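Long-range contacts in nadph-ferredoxin reductase FPRA (Mycobacterium tuberculosis, PDB 2C7G), which catalyses electron transfer between NADP(H) and ferredoxin through its FAD cofactor and may supply electrons to P450 systems: residues G52-Q57 and V162-L167; R110-P115 and T273-I278; G220-I225 and E259-H264; L289-L294 and T307-E312. The protein carries 1 engineered substitution. All blocks are in the same frame, centred on the assembly; numbering follows the deposited sequence.

Contact 1: residues G52-Q57 and V162-L167. Engineered in segment 52-57: Gln57 (natural residue His). With FAD (flavin-adenine dinucleotide), chain B.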
# COMPACT_ATOMS: atom_id res chain seq x y z
N GLY A 52 -21.12 -7.87 14.15
CA GLY A 52 -20.06 -8.87 13.99
C GLY A 52 -19.55 -9.47 15.29
O GLY A 52 -19.66 -10.66 15.50
N VAL A 53 -19.00 -8.61 16.15
CA VAL A 53 -18.50 -9.05 17.45
C VAL A 53 -19.58 -9.88 18.14
O VAL A 53 -20.78 -9.53 18.11
CB VAL A 53 -18.12 -7.82 18.31
CG1 VAL A 53 -17.69 -8.25 19.73
CG2 VAL A 53 -17.03 -6.99 17.58
N ALA A 54 -19.17 -10.99 18.77
CA ALA A 54 -20.13 -11.96 19.29
C ALA A 54 -20.94 -11.38 20.46
O ALA A 54 -20.45 -10.51 21.19
CB ALA A 54 -19.40 -13.25 19.69
N PRO A 55 -22.19 -11.85 20.63
CA PRO A 55 -23.08 -11.36 21.68
C PRO A 55 -22.59 -11.66 23.10
O PRO A 55 -23.02 -10.97 24.02
CB PRO A 55 -24.41 -12.09 21.40
CG PRO A 55 -24.02 -13.31 20.61
CD PRO A 55 -22.87 -12.84 19.75
N ASP A 56 -21.71 -12.64 23.25
CA ASP A 56 -21.05 -12.90 24.55
C ASP A 56 -19.81 -12.01 24.80
O ASP A 56 -19.00 -12.28 25.72
CB ASP A 56 -20.73 -14.40 24.75
CG ASP A 56 -19.67 -14.95 23.78
OD1 ASP A 56 -19.38 -14.34 22.72
OD2 ASP A 56 -19.13 -16.04 24.09
N GLN A 57 -19.66 -10.95 24.01
CA GLN A 57 -18.51 -10.04 24.15
C GLN A 57 -18.91 -8.57 24.33
O GLN A 57 -18.41 -7.68 23.61
CB GLN A 57 -17.52 -10.22 22.97
CG GLN A 57 -17.03 -11.66 22.74
CD GLN A 57 -16.05 -12.18 23.81
OE1 GLN A 57 -15.50 -11.41 24.60
NE2 GLN A 57 -15.83 -13.49 23.82
N VAL A 162 -18.16 -18.81 15.75
CA VAL A 162 -19.23 -19.67 15.25
C VAL A 162 -19.37 -20.92 16.14
O VAL A 162 -20.48 -21.28 16.57
CB VAL A 162 -18.98 -20.08 13.78
CG1 VAL A 162 -20.04 -21.10 13.32
CG2 VAL A 162 -18.96 -18.84 12.89
N ALA A 163 -18.24 -21.57 16.44
CA ALA A 163 -18.25 -22.78 17.25
C ALA A 163 -18.78 -22.48 18.64
O ALA A 163 -19.64 -23.21 19.16
CB ALA A 163 -16.86 -23.40 17.32
N ARG A 164 -18.29 -21.39 19.23
CA ARG A 164 -18.63 -21.04 20.61
C ARG A 164 -20.12 -20.73 20.78
O ARG A 164 -20.76 -21.20 21.73
CB ARG A 164 -17.74 -19.86 21.07
CG ARG A 164 -17.67 -19.63 22.57
CD ARG A 164 -16.66 -18.50 22.89
NE ARG A 164 -17.18 -17.20 22.48
CZ ARG A 164 -16.79 -16.52 21.40
NH1 ARG A 164 -15.83 -16.98 20.60
NH2 ARG A 164 -17.36 -15.35 21.13
N ILE A 165 -20.68 -19.96 19.84
CA ILE A 165 -22.11 -19.63 19.88
C ILE A 165 -23.02 -20.87 19.67
O ILE A 165 -24.06 -20.99 20.33
CB ILE A 165 -22.46 -18.46 18.89
CG1 ILE A 165 -21.71 -17.17 19.27
CG2 ILE A 165 -23.96 -18.20 18.83
CD1 ILE A 165 -21.96 -16.64 20.71
N LEU A 166 -22.63 -21.78 18.78
CA LEU A 166 -23.35 -23.06 18.62
C LEU A 166 -23.37 -23.93 19.86
O LEU A 166 -24.28 -24.75 20.01
CB LEU A 166 -22.76 -23.87 17.46
CG LEU A 166 -23.05 -23.33 16.06
CD1 LEU A 166 -22.20 -24.07 15.05
CD2 LEU A 166 -24.54 -23.42 15.74
N LEU A 167 -22.37 -23.79 20.73
CA LEU A 167 -22.23 -24.72 21.87
C LEU A 167 -22.39 -24.08 23.25
O LEU A 167 -22.34 -24.79 24.28
CB LEU A 167 -20.88 -25.45 21.83
CG LEU A 167 -20.64 -26.45 20.69
CD1 LEU A 167 -19.16 -26.79 20.56
CD2 LEU A 167 -21.49 -27.70 20.88
PA FAD B . -17.24 -2.50 9.26
O1A FAD B . -17.65 -3.73 8.49
O2A FAD B . -17.15 -2.61 10.77
O5B FAD B . -18.18 -1.27 8.91
C5B FAD B . -18.53 -1.00 7.55
C4B FAD B . -19.84 -0.21 7.53
O4B FAD B . -20.07 0.21 6.18
C3B FAD B . -21.05 -1.08 7.91
O3B FAD B . -21.83 -0.44 8.90
C2B FAD B . -21.82 -1.23 6.59
O2B FAD B . -23.22 -1.37 6.74
C1B FAD B . -21.43 0.05 5.86
N9A FAD B . -21.54 -0.03 4.39
C8A FAD B . -21.06 -1.01 3.57
N7A FAD B . -21.39 -0.69 2.30
C5A FAD B . -22.06 0.48 2.30
C6A FAD B . -22.63 1.25 1.28
N6A FAD B . -22.49 0.88 0.01
N1A FAD B . -23.26 2.44 1.58
C2A FAD B . -23.36 2.84 2.90
N3A FAD B . -22.80 2.06 3.90
C4A FAD B . -22.16 0.91 3.61
N1 FAD B . -12.26 -7.19 16.41
C2 FAD B . -11.93 -7.09 17.74
O2 FAD B . -11.06 -6.27 18.08
N3 FAD B . -12.58 -7.89 18.66
C4 FAD B . -13.57 -8.79 18.26
O4 FAD B . -14.14 -9.49 19.10
C4X FAD B . -13.91 -8.89 16.91
N5 FAD B . -14.89 -9.78 16.49
C5X FAD B . -15.21 -9.86 15.13
C6 FAD B . -16.18 -10.76 14.69
C7 FAD B . -16.50 -10.84 13.33
C7M FAD B . -17.49 -11.90 12.89
C8 FAD B . -15.82 -10.03 12.42
C8M FAD B . -15.97 -10.21 10.94
C9 FAD B . -14.84 -9.15 12.85
C9A FAD B . -14.53 -9.05 14.22
N10 FAD B . -13.55 -8.16 14.66
C10 FAD B . -13.24 -8.08 16.00
C1' FAD B . -12.81 -7.24 13.71
C2' FAD B . -13.54 -5.92 13.50
O2' FAD B . -14.93 -6.19 13.36
C3' FAD B . -12.99 -5.16 12.27
O3' FAD B . -11.63 -4.86 12.48
C4' FAD B . -13.71 -3.83 12.01
O4' FAD B . -15.11 -3.91 12.27
C5' FAD B . -13.50 -3.35 10.58
O5' FAD B . -14.05 -2.04 10.55
P FAD B . -14.52 -1.36 9.17
O1P FAD B . -14.85 0.05 9.51
O2P FAD B . -13.49 -1.49 8.09
O3P FAD B . -15.79 -2.17 8.63
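Asp56 and Arg164 join the flavin-side loop 52-57 to helix 157-167, the helix that follows the glycine-rich turn of what is consistent with a Rossmann-type NADP-binding domain. They form a side-on, two-point salt bridge, a textbook case of a carboxylate matched to a guanidinium edge. Arg164 NH2 donates to Asp56 OD1 at 2.8 Å, and Arg164 NE donates to Asp56 OD2 at 2.8 Å. Both bonds are almost straight and both use syn lone pairs, so the two flat groups lie nearly coplanar, 4° apart. Asp56 swings CG between its own backbone N and carbonyl carbon (chi1 67°), which turns the carboxylate to the helix, while Arg164 extends through chi2 and turns at chi3 (71°). Its NH1 is held by Asp161 on the same helix, so the guanidinium is fixed in rotation from more than one side.

Around this pair the packing is close. Ala54 CB sits 3.3 Å from Arg164 NH2, near the guanidinium plane. The engineered Gln57 (His in nature) places NE2 over one face, 3.6 Å from Arg164 NH2, with the two planes steeply inclined; its amide is hydrogen-bonded to Glu214. Nearby, Pro55 CG and Ile165 CD1 meet tip to tip at 3.9 Å, and both residues also touch Tyr132. A type I turn closed by Gln57 N on Ala54 O shapes the loop, and Gln57 holds the N-cap position of helix 58-61. On the flavin side, Gly52 O lies 3.6 Å from C6 of the FAD, and Val53 CG2 comes within 3.7 Å of its N5.

Contact 2: residues R110-P115 and T273-I278. With ODP (4-oxo-nicotinamide-adenine dinucleotide phosphate), chain C.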
# COMPACT_ATOMS: atom_id res chain seq x y z
N ARG A 110 -15.79 -15.03 1.38
CA ARG A 110 -14.97 -15.86 0.51
C ARG A 110 -15.60 -17.26 0.39
O ARG A 110 -16.07 -17.84 1.38
CB ARG A 110 -13.55 -16.01 1.06
CG ARG A 110 -12.74 -14.70 1.03
CD ARG A 110 -11.27 -14.93 1.39
NE ARG A 110 -10.56 -15.62 0.31
CZ ARG A 110 -10.19 -16.90 0.33
NH1 ARG A 110 -10.42 -17.65 1.39
NH2 ARG A 110 -9.56 -17.42 -0.72
N MET A 111 -15.56 -17.81 -0.82
CA MET A 111 -16.09 -19.16 -1.07
C MET A 111 -15.00 -20.23 -1.06
O MET A 111 -13.80 -19.94 -1.21
CB MET A 111 -16.85 -19.19 -2.40
CG MET A 111 -18.00 -18.20 -2.47
SD MET A 111 -19.15 -18.60 -3.80
CE MET A 111 -20.06 -19.93 -3.01
N LEU A 112 -15.41 -21.48 -0.86
CA LEU A 112 -14.50 -22.61 -0.89
C LEU A 112 -14.22 -23.08 -2.31
O LEU A 112 -13.15 -23.64 -2.58
CB LEU A 112 -15.09 -23.78 -0.09
CG LEU A 112 -15.23 -23.58 1.42
CD1 LEU A 112 -16.19 -24.65 1.93
CD2 LEU A 112 -13.85 -23.66 2.07
N ASN A 113 -15.18 -22.84 -3.20
CA ASN A 113 -15.11 -23.34 -4.58
C ASN A 113 -14.99 -24.86 -4.66
O ASN A 113 -14.04 -25.41 -5.26
CB ASN A 113 -13.98 -22.66 -5.37
CG ASN A 113 -14.06 -21.15 -5.30
OD1 ASN A 113 -15.10 -20.55 -5.59
ND2 ASN A 113 -12.96 -20.52 -4.87
N ILE A 114 -15.94 -25.55 -4.02
CA ILE A 114 -15.99 -27.01 -4.02
C ILE A 114 -17.40 -27.43 -4.39
O ILE A 114 -18.33 -26.64 -4.18
CB ILE A 114 -15.55 -27.64 -2.64
CG1 ILE A 114 -16.52 -27.23 -1.52
CG2 ILE A 114 -14.11 -27.24 -2.32
CD1 ILE A 114 -16.35 -28.02 -0.23
N PRO A 115 -17.58 -28.65 -4.94
CA PRO A 115 -18.95 -29.11 -5.23
C PRO A 115 -19.85 -29.16 -3.99
O PRO A 115 -19.38 -29.52 -2.89
CB PRO A 115 -18.76 -30.53 -5.80
CG PRO A 115 -17.32 -30.68 -6.11
CD PRO A 115 -16.55 -29.65 -5.31
N THR A 273 -6.54 -30.54 7.17
CA THR A 273 -7.75 -31.10 6.57
C THR A 273 -8.47 -30.03 5.74
O THR A 273 -8.63 -28.90 6.20
CB THR A 273 -8.69 -31.69 7.66
OG1 THR A 273 -7.99 -32.67 8.43
CG2 THR A 273 -9.91 -32.36 7.05
N SER A 274 -8.93 -30.40 4.53
CA SER A 274 -9.67 -29.48 3.64
C SER A 274 -11.03 -30.09 3.28
O SER A 274 -11.14 -31.31 3.16
CB SER A 274 -8.89 -29.20 2.35
OG SER A 274 -7.82 -28.29 2.53
N PRO A 275 -12.07 -29.25 3.14
CA PRO A 275 -13.32 -29.80 2.64
C PRO A 275 -13.15 -30.03 1.14
O PRO A 275 -12.64 -29.15 0.44
CB PRO A 275 -14.33 -28.68 2.91
CG PRO A 275 -13.53 -27.43 2.85
CD PRO A 275 -12.18 -27.80 3.42
N ILE A 276 -13.58 -31.19 0.67
CA ILE A 276 -13.40 -31.59 -0.73
C ILE A 276 -14.72 -31.45 -1.48
O ILE A 276 -14.76 -30.97 -2.62
CB ILE A 276 -12.90 -33.06 -0.85
CG1 ILE A 276 -11.54 -33.25 -0.16
CG2 ILE A 276 -12.80 -33.50 -2.31
CD1 ILE A 276 -10.41 -32.36 -0.70
N GLU A 277 -15.79 -31.91 -0.84
CA GLU A 277 -17.11 -31.95 -1.44
C GLU A 277 -18.18 -32.02 -0.36
O GLU A 277 -18.05 -32.77 0.62
CB GLU A 277 -17.21 -33.18 -2.34
CG GLU A 277 -18.56 -33.35 -2.97
CD GLU A 277 -18.64 -34.56 -3.88
OE1 GLU A 277 -17.65 -35.31 -4.01
OE2 GLU A 277 -19.73 -34.76 -4.46
N ILE A 278 -19.25 -31.25 -0.56
CA ILE A 278 -20.41 -31.30 0.32
C ILE A 278 -21.53 -32.06 -0.39
O ILE A 278 -21.84 -31.77 -1.55
CB ILE A 278 -20.83 -29.89 0.76
CG1 ILE A 278 -19.68 -29.23 1.56
CG2 ILE A 278 -22.10 -29.93 1.61
CD1 ILE A 278 -19.78 -27.73 1.70
O1X ODP C . -4.99 -19.33 4.76
P2B ODP C . -4.81 -20.18 5.97
O2X ODP C . -4.09 -19.47 7.07
O3X ODP C . -4.30 -21.58 5.67
O2B ODP C . -6.28 -20.50 6.53
C2B ODP C . -7.28 -19.49 6.59
C3B ODP C . -7.56 -18.98 8.00
O3B ODP C . -7.43 -20.05 8.95
C1B ODP C . -8.63 -20.11 6.29
N9A ODP C . -8.91 -20.36 4.86
C8A ODP C . -8.90 -19.47 3.85
N7A ODP C . -9.24 -20.14 2.72
C5A ODP C . -9.48 -21.44 3.04
C4A ODP C . -9.26 -21.56 4.41
N3A ODP C . -9.41 -22.78 5.03
C2A ODP C . -9.80 -23.84 4.30
N1A ODP C . -10.02 -23.74 2.96
C6A ODP C . -9.87 -22.57 2.31
N6A ODP C . -10.08 -22.49 0.97
O4B ODP C . -9.58 -19.20 6.81
C4B ODP C . -9.03 -18.59 7.98
C5B ODP C . -9.22 -17.09 7.88
O5B ODP C . -8.79 -16.54 9.12
PA ODP C . -8.70 -14.94 9.29
O1A ODP C . -8.21 -14.67 10.71
O2A ODP C . -7.95 -14.34 8.14
O3 ODP C . -10.23 -14.46 9.04
PN ODP C . -11.48 -14.38 10.08
O1N ODP C . -11.51 -15.52 11.07
O2N ODP C . -12.65 -14.11 9.17
O5D ODP C . -11.24 -13.03 10.91
C5D ODP C . -11.04 -11.77 10.24
C4D ODP C . -10.22 -10.78 11.08
O4D ODP C . -11.04 -10.30 12.16
C1D ODP C . -10.38 -10.55 13.42
C2D ODP C . -9.43 -11.71 13.09
O2D ODP C . -8.36 -11.83 14.05
C3D ODP C . -8.99 -11.44 11.67
O3D ODP C . -7.92 -10.49 11.62
N1N ODP C . -11.19 -11.05 14.53
C2N ODP C . -10.70 -10.82 15.77
C3N ODP C . -11.34 -11.29 16.92
C7N ODP C . -10.71 -10.96 18.24
N7N ODP C . -11.25 -11.23 19.35
O7N ODP C . -9.52 -10.36 18.22
C4N ODP C . -12.51 -12.01 16.77
O99 ODP C . -13.12 -12.48 17.75
C5N ODP C . -13.00 -12.25 15.47
C6N ODP C . -12.31 -11.76 14.36
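Ile114 rides against the backbone of strand 273-279 and illustrates how a branched side chain can fit a strand edge atom by atom. Its CB lies 3.4 Å from Ile276 O. The CG2 branch settles beside Pro275 O at 3.7 Å. CG1 takes the position between backbone N and carbonyl carbon (chi1 63°), and the extended second torsion then carries CD1 to Pro275 and Ile278. That tip meets Pro275 CB at 3.8 Å, the two side chains crossing at about a right angle, and touches Ile278 CD1 at 3.9 Å.

Next along the chain, Pro115 supplies the one polar link: Ile278 N donates to Pro115 O at 2.9 Å in a nearly straight bond (175°). Upstream, Leu112 CD2 packs on Pro275 CG at 3.9 Å and also approaches N1A of the bound NADP analogue. Ile276 and Glu277 both face Val288 of the neighbouring strand 286-296, a classic beta bulge beside the place where Pro115 docks. Arg110 NH1, which is hydrogen-bonded to Val322 O, lies 3.1 Å from N7A of the analogue, N7A being near the guanidinium plane. Loop 110-115 is thus held between the three-stranded sheet and the adenine of the dinucleotide, forming part of the NADP-binding pocket.

Contact 3: residues G220-I225 and E259-H264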
# COMPACT_ATOMS: atom_id res chain seq x y z
N GLY A 220 -19.37 -27.67 30.50
CA GLY A 220 -19.82 -29.00 30.08
C GLY A 220 -19.44 -29.42 28.67
O GLY A 220 -19.65 -30.57 28.30
N VAL A 221 -18.88 -28.49 27.89
CA VAL A 221 -18.45 -28.78 26.52
C VAL A 221 -17.00 -29.26 26.54
O VAL A 221 -16.13 -28.59 27.08
CB VAL A 221 -18.57 -27.52 25.62
CG1 VAL A 221 -17.91 -27.74 24.27
CG2 VAL A 221 -20.04 -27.10 25.45
N ASP A 222 -16.74 -30.42 25.95
CA ASP A 222 -15.38 -30.92 25.87
C ASP A 222 -14.71 -30.37 24.61
O ASP A 222 -15.25 -30.54 23.51
CB ASP A 222 -15.36 -32.44 25.81
CG ASP A 222 -15.75 -33.08 27.13
OD1 ASP A 222 -15.65 -32.43 28.18
OD2 ASP A 222 -16.19 -34.24 27.08
N VAL A 223 -13.55 -29.73 24.75
CA VAL A 223 -12.72 -29.41 23.58
C VAL A 223 -11.85 -30.63 23.29
O VAL A 223 -11.07 -31.07 24.15
CB VAL A 223 -11.84 -28.16 23.80
CG1 VAL A 223 -11.06 -27.81 22.53
CG2 VAL A 223 -12.68 -26.97 24.26
N VAL A 224 -12.00 -31.19 22.09
CA VAL A 224 -11.33 -32.43 21.71
C VAL A 224 -10.27 -32.17 20.65
O VAL A 224 -10.56 -31.60 19.60
CB VAL A 224 -12.33 -33.48 21.14
CG1 VAL A 224 -11.61 -34.80 20.79
CG2 VAL A 224 -13.44 -33.71 22.14
N ILE A 225 -9.04 -32.58 20.94
CA ILE A 225 -7.95 -32.55 19.97
C ILE A 225 -7.16 -33.85 20.11
O ILE A 225 -6.58 -34.11 21.17
CB ILE A 225 -6.99 -31.36 20.21
CG1 ILE A 225 -7.75 -30.05 20.50
CG2 ILE A 225 -6.02 -31.21 19.01
CD1 ILE A 225 -6.89 -28.79 20.58
N GLU A 259 -9.06 -36.23 28.11
CA GLU A 259 -9.94 -37.18 27.40
C GLU A 259 -11.38 -36.70 27.40
O GLU A 259 -11.87 -36.26 28.43
CB GLU A 259 -9.90 -38.55 28.08
CG GLU A 259 -8.69 -39.40 27.77
CD GLU A 259 -8.69 -40.72 28.54
OE1 GLU A 259 -7.62 -41.37 28.59
OE2 GLU A 259 -9.74 -41.10 29.13
N PRO A 260 -12.08 -36.79 26.25
CA PRO A 260 -13.48 -36.36 26.26
C PRO A 260 -14.37 -37.32 27.03
O PRO A 260 -13.99 -38.47 27.25
CB PRO A 260 -13.85 -36.34 24.77
CG PRO A 260 -12.93 -37.29 24.14
CD PRO A 260 -11.64 -37.26 24.93
N ARG A 261 -15.53 -36.82 27.46
CA ARG A 261 -16.48 -37.59 28.25
C ARG A 261 -17.69 -38.00 27.40
O ARG A 261 -18.30 -37.15 26.75
CB ARG A 261 -16.96 -36.76 29.43
CG ARG A 261 -15.83 -36.24 30.35
CD ARG A 261 -16.31 -35.15 31.29
NE ARG A 261 -16.42 -33.86 30.60
CZ ARG A 261 -16.81 -32.72 31.17
NH1 ARG A 261 -17.14 -32.68 32.45
NH2 ARG A 261 -16.87 -31.62 30.44
N PRO A 262 -18.04 -39.30 27.41
CA PRO A 262 -19.22 -39.77 26.66
C PRO A 262 -20.48 -38.98 27.02
O PRO A 262 -20.73 -38.71 28.21
CB PRO A 262 -19.34 -41.24 27.08
CG PRO A 262 -17.94 -41.64 27.44
CD PRO A 262 -17.38 -40.42 28.12
N GLY A 263 -21.24 -38.58 26.01
CA GLY A 263 -22.48 -37.83 26.24
C GLY A 263 -22.34 -36.33 26.35
O GLY A 263 -23.34 -35.61 26.38
N HIS A 264 -21.11 -35.82 26.45
CA HIS A 264 -20.92 -34.38 26.52
C HIS A 264 -20.90 -33.79 25.11
O HIS A 264 -20.45 -34.45 24.18
CB HIS A 264 -19.63 -34.03 27.26
CG HIS A 264 -19.76 -34.12 28.73
ND1 HIS A 264 -19.89 -33.00 29.53
CD2 HIS A 264 -19.84 -35.18 29.56
CE1 HIS A 264 -20.01 -33.38 30.80
NE2 HIS A 264 -19.97 -34.70 30.84
O HOH W 1 -17.23 -28.92 32.05
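Asp222 and Arg261 carry the ionic part of this contact, in which one residue serves both oxygens of a single carboxylate. Arg261 NE and NH2 converge on Asp222 OD1, at 2.9 Å for NE and 2.7 Å for NH2, and both bonds are noticeably bent. The other oxygen, Asp222 OD2, is taken by the backbone Arg261 N at 2.7 Å, the donor standing above the carboxylate plane rather than within it.

Among the other hydrogen bonds, His264 ND1 donates to Gly220 O at 2.7 Å, with the oxygen lying in the ring plane. A water bridges the same two strips of chain, accepting from Gly220 N at 2.9 Å and from Arg261 NH2 at 3.2 Å. A type II turn runs from Arg261 to His264, and its third residue, Gly263, has positive phi.

Flat groups also lie face to face: chi3 (-78°) brings Arg261 NE over the centre of the His264 ring, 3.5 Å above it.

Apolar contact is confined to Val224 CG2, which meets Pro260 CB at 3.7 Å. Strand 222-224 is an outermost strand of the parallel sheet and hydrogen-bonds to strand 266-270. The loop 259-264 completes the return from helix 243-256 to that neighbour, the last leg of a beta-alpha-beta crossover in a Rossmann-type fold.

Contact 4: residues L289-L294 and T307-E312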
# COMPACT_ATOMS: atom_id res chain seq x y z
N LEU A 289 -13.89 -34.95 3.53
CA LEU A 289 -12.71 -34.25 3.99
C LEU A 289 -11.48 -34.91 3.37
O LEU A 289 -11.46 -36.12 3.17
CB LEU A 289 -12.62 -34.32 5.53
CG LEU A 289 -13.83 -33.67 6.24
CD1 LEU A 289 -13.79 -33.97 7.71
CD2 LEU A 289 -13.95 -32.16 5.99
N GLY A 290 -10.46 -34.11 3.10
CA GLY A 290 -9.21 -34.62 2.53
C GLY A 290 -8.04 -34.20 3.41
O GLY A 290 -8.10 -33.17 4.08
N ARG A 291 -6.98 -35.00 3.39
CA ARG A 291 -5.83 -34.70 4.24
C ARG A 291 -4.78 -33.96 3.42
O ARG A 291 -4.55 -34.28 2.24
CB ARG A 291 -5.24 -35.96 4.87
CG ARG A 291 -4.22 -35.67 6.01
CD ARG A 291 -3.57 -36.97 6.54
NE ARG A 291 -3.31 -37.84 5.40
CZ ARG A 291 -2.13 -38.05 4.83
NH1 ARG A 291 -1.01 -37.50 5.31
NH2 ARG A 291 -2.08 -38.83 3.76
N ASN A 292 -4.16 -32.96 4.05
CA ASN A 292 -3.08 -32.21 3.44
C ASN A 292 -1.75 -32.51 4.09
O ASN A 292 -1.71 -32.95 5.23
CB ASN A 292 -3.34 -30.71 3.59
CG ASN A 292 -4.64 -30.28 2.93
OD1 ASN A 292 -4.99 -30.78 1.87
ND2 ASN A 292 -5.36 -29.37 3.59
N GLU A 293 -0.68 -32.21 3.36
CA GLU A 293 0.66 -32.16 3.94
C GLU A 293 1.19 -30.74 3.74
O GLU A 293 0.77 -30.04 2.81
CB GLU A 293 1.56 -33.22 3.30
CG GLU A 293 1.71 -33.08 1.79
CD GLU A 293 2.36 -34.29 1.11
OE1 GLU A 293 2.68 -35.29 1.80
OE2 GLU A 293 2.53 -34.24 -0.13
N LEU A 294 2.09 -30.29 4.61
CA LEU A 294 2.69 -28.97 4.45
C LEU A 294 3.91 -29.02 3.55
O LEU A 294 4.80 -29.87 3.74
CB LEU A 294 3.04 -28.35 5.81
CG LEU A 294 1.89 -28.18 6.81
CD1 LEU A 294 2.43 -27.79 8.19
CD2 LEU A 294 0.87 -27.15 6.32
N THR A 307 -3.06 -34.66 -0.21
CA THR A 307 -2.43 -35.98 -0.32
C THR A 307 -3.29 -36.99 -1.10
O THR A 307 -2.79 -38.03 -1.53
CB THR A 307 -2.12 -36.62 1.05
OG1 THR A 307 -3.34 -37.05 1.67
CG2 THR A 307 -1.37 -35.66 1.96
N GLY A 308 -4.58 -36.68 -1.25
CA GLY A 308 -5.54 -37.59 -1.87
C GLY A 308 -6.37 -38.36 -0.86
O GLY A 308 -7.46 -38.84 -1.18
N GLU A 309 -5.87 -38.50 0.37
CA GLU A 309 -6.59 -39.21 1.42
C GLU A 309 -7.96 -38.57 1.65
O GLU A 309 -8.10 -37.35 1.61
CB GLU A 309 -5.81 -39.23 2.73
CG GLU A 309 -6.54 -40.04 3.81
CD GLU A 309 -5.78 -40.22 5.10
OE1 GLU A 309 -4.54 -40.15 5.11
OE2 GLU A 309 -6.44 -40.50 6.11
N ARG A 310 -8.96 -39.41 1.88
CA ARG A 310 -10.34 -38.95 1.99
C ARG A 310 -11.06 -39.68 3.11
O ARG A 310 -10.78 -40.85 3.36
CB ARG A 310 -11.09 -39.19 0.67
CG ARG A 310 -10.51 -38.48 -0.55
CD ARG A 310 -10.93 -37.03 -0.62
NE ARG A 310 -10.39 -36.37 -1.81
CZ ARG A 310 -9.21 -35.76 -1.87
NH1 ARG A 310 -8.40 -35.70 -0.81
NH2 ARG A 310 -8.83 -35.19 -3.01
N GLU A 311 -11.97 -38.97 3.77
CA GLU A 311 -12.93 -39.58 4.69
C GLU A 311 -14.27 -38.87 4.51
O GLU A 311 -14.30 -37.71 4.08
CB GLU A 311 -12.46 -39.41 6.13
CG GLU A 311 -12.41 -37.98 6.57
CD GLU A 311 -11.51 -37.78 7.76
OE1 GLU A 311 -11.94 -38.09 8.89
OE2 GLU A 311 -10.37 -37.31 7.54
N GLU A 312 -15.36 -39.54 4.85
CA GLU A 312 -16.68 -38.91 4.82
C GLU A 312 -17.25 -38.85 6.22
O GLU A 312 -17.11 -39.81 7.01
CB GLU A 312 -17.65 -39.66 3.90
CG GLU A 312 -17.24 -39.68 2.46
CD GLU A 312 -18.43 -39.75 1.51
OE1 GLU A 312 -19.58 -39.88 1.98
OE2 GLU A 312 -18.21 -39.66 0.28
O HOH W 2 -9.13 -37.14 5.42
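Arg291 O is claimed twice by one residue, Thr307, where regular antiparallel pairing gives way: Thr307 N donates at 2.9 Å to Arg291 O, and Thr307 OG1 donates to it at 3.1 Å from above the carbonyl plane. The hydroxyl also accepts from Glu309 N at 3.2 Å, making an ST turn in which Gly308 adopts positive phi.

Over this turn lies the Arg291 side chain. Bent at chi3 (40°), it brings NE to Glu309 OE1 at 2.6 Å in a salt bridge whose hydrogen bond is weak (129°), and it lays one guanidinium face against Thr307 CG2. The site belongs to a beta hairpin of strands 286-296 and 302-314, the central and one outermost strand of a three-stranded antiparallel sheet.

Toward Leu289 and Glu311 the pairing is regular: Leu289 N reaches Glu311 O at 2.8 Å in a hydrogen-bonded pair, and Gly290 with Arg310 is the non-hydrogen-bonded pair beside it. Gly290 CA makes a CA-H...O contact of 3.1 Å with Glu309 O; lacking a side chain, Gly290 leaves room for Arg310 NH1. Glu309 O accepts from Arg291 N and Arg310 NH1 on opposite faces of its plane, while Arg310 NH2 forms a salt bridge with Asp306. Glu311 OE2 pairs with Arg270, and a water donates to it.

From the N terminus, contact 1 closes the first long loop, bringing the flavin-side segment 52-57 onto helix 157-167. Before it closes, segment 110-115 has already left to join strand 273-279, so contacts 1 and 2 cross. Contact 3 closes a shorter loop nested entirely inside that of contact 2, at the edge of the parallel sheet; it touches contact 1 where Leu167 O packs on Val221 CG2. Contact 4 opens after contact 2 has closed and ties off a hairpin with a short connection. Its strand 286-296 neighbours strand 273-279, with a probable hydrogen bond from Gly290 N to Ser274 O, so contacts 2 and 4 share the antiparallel sheet.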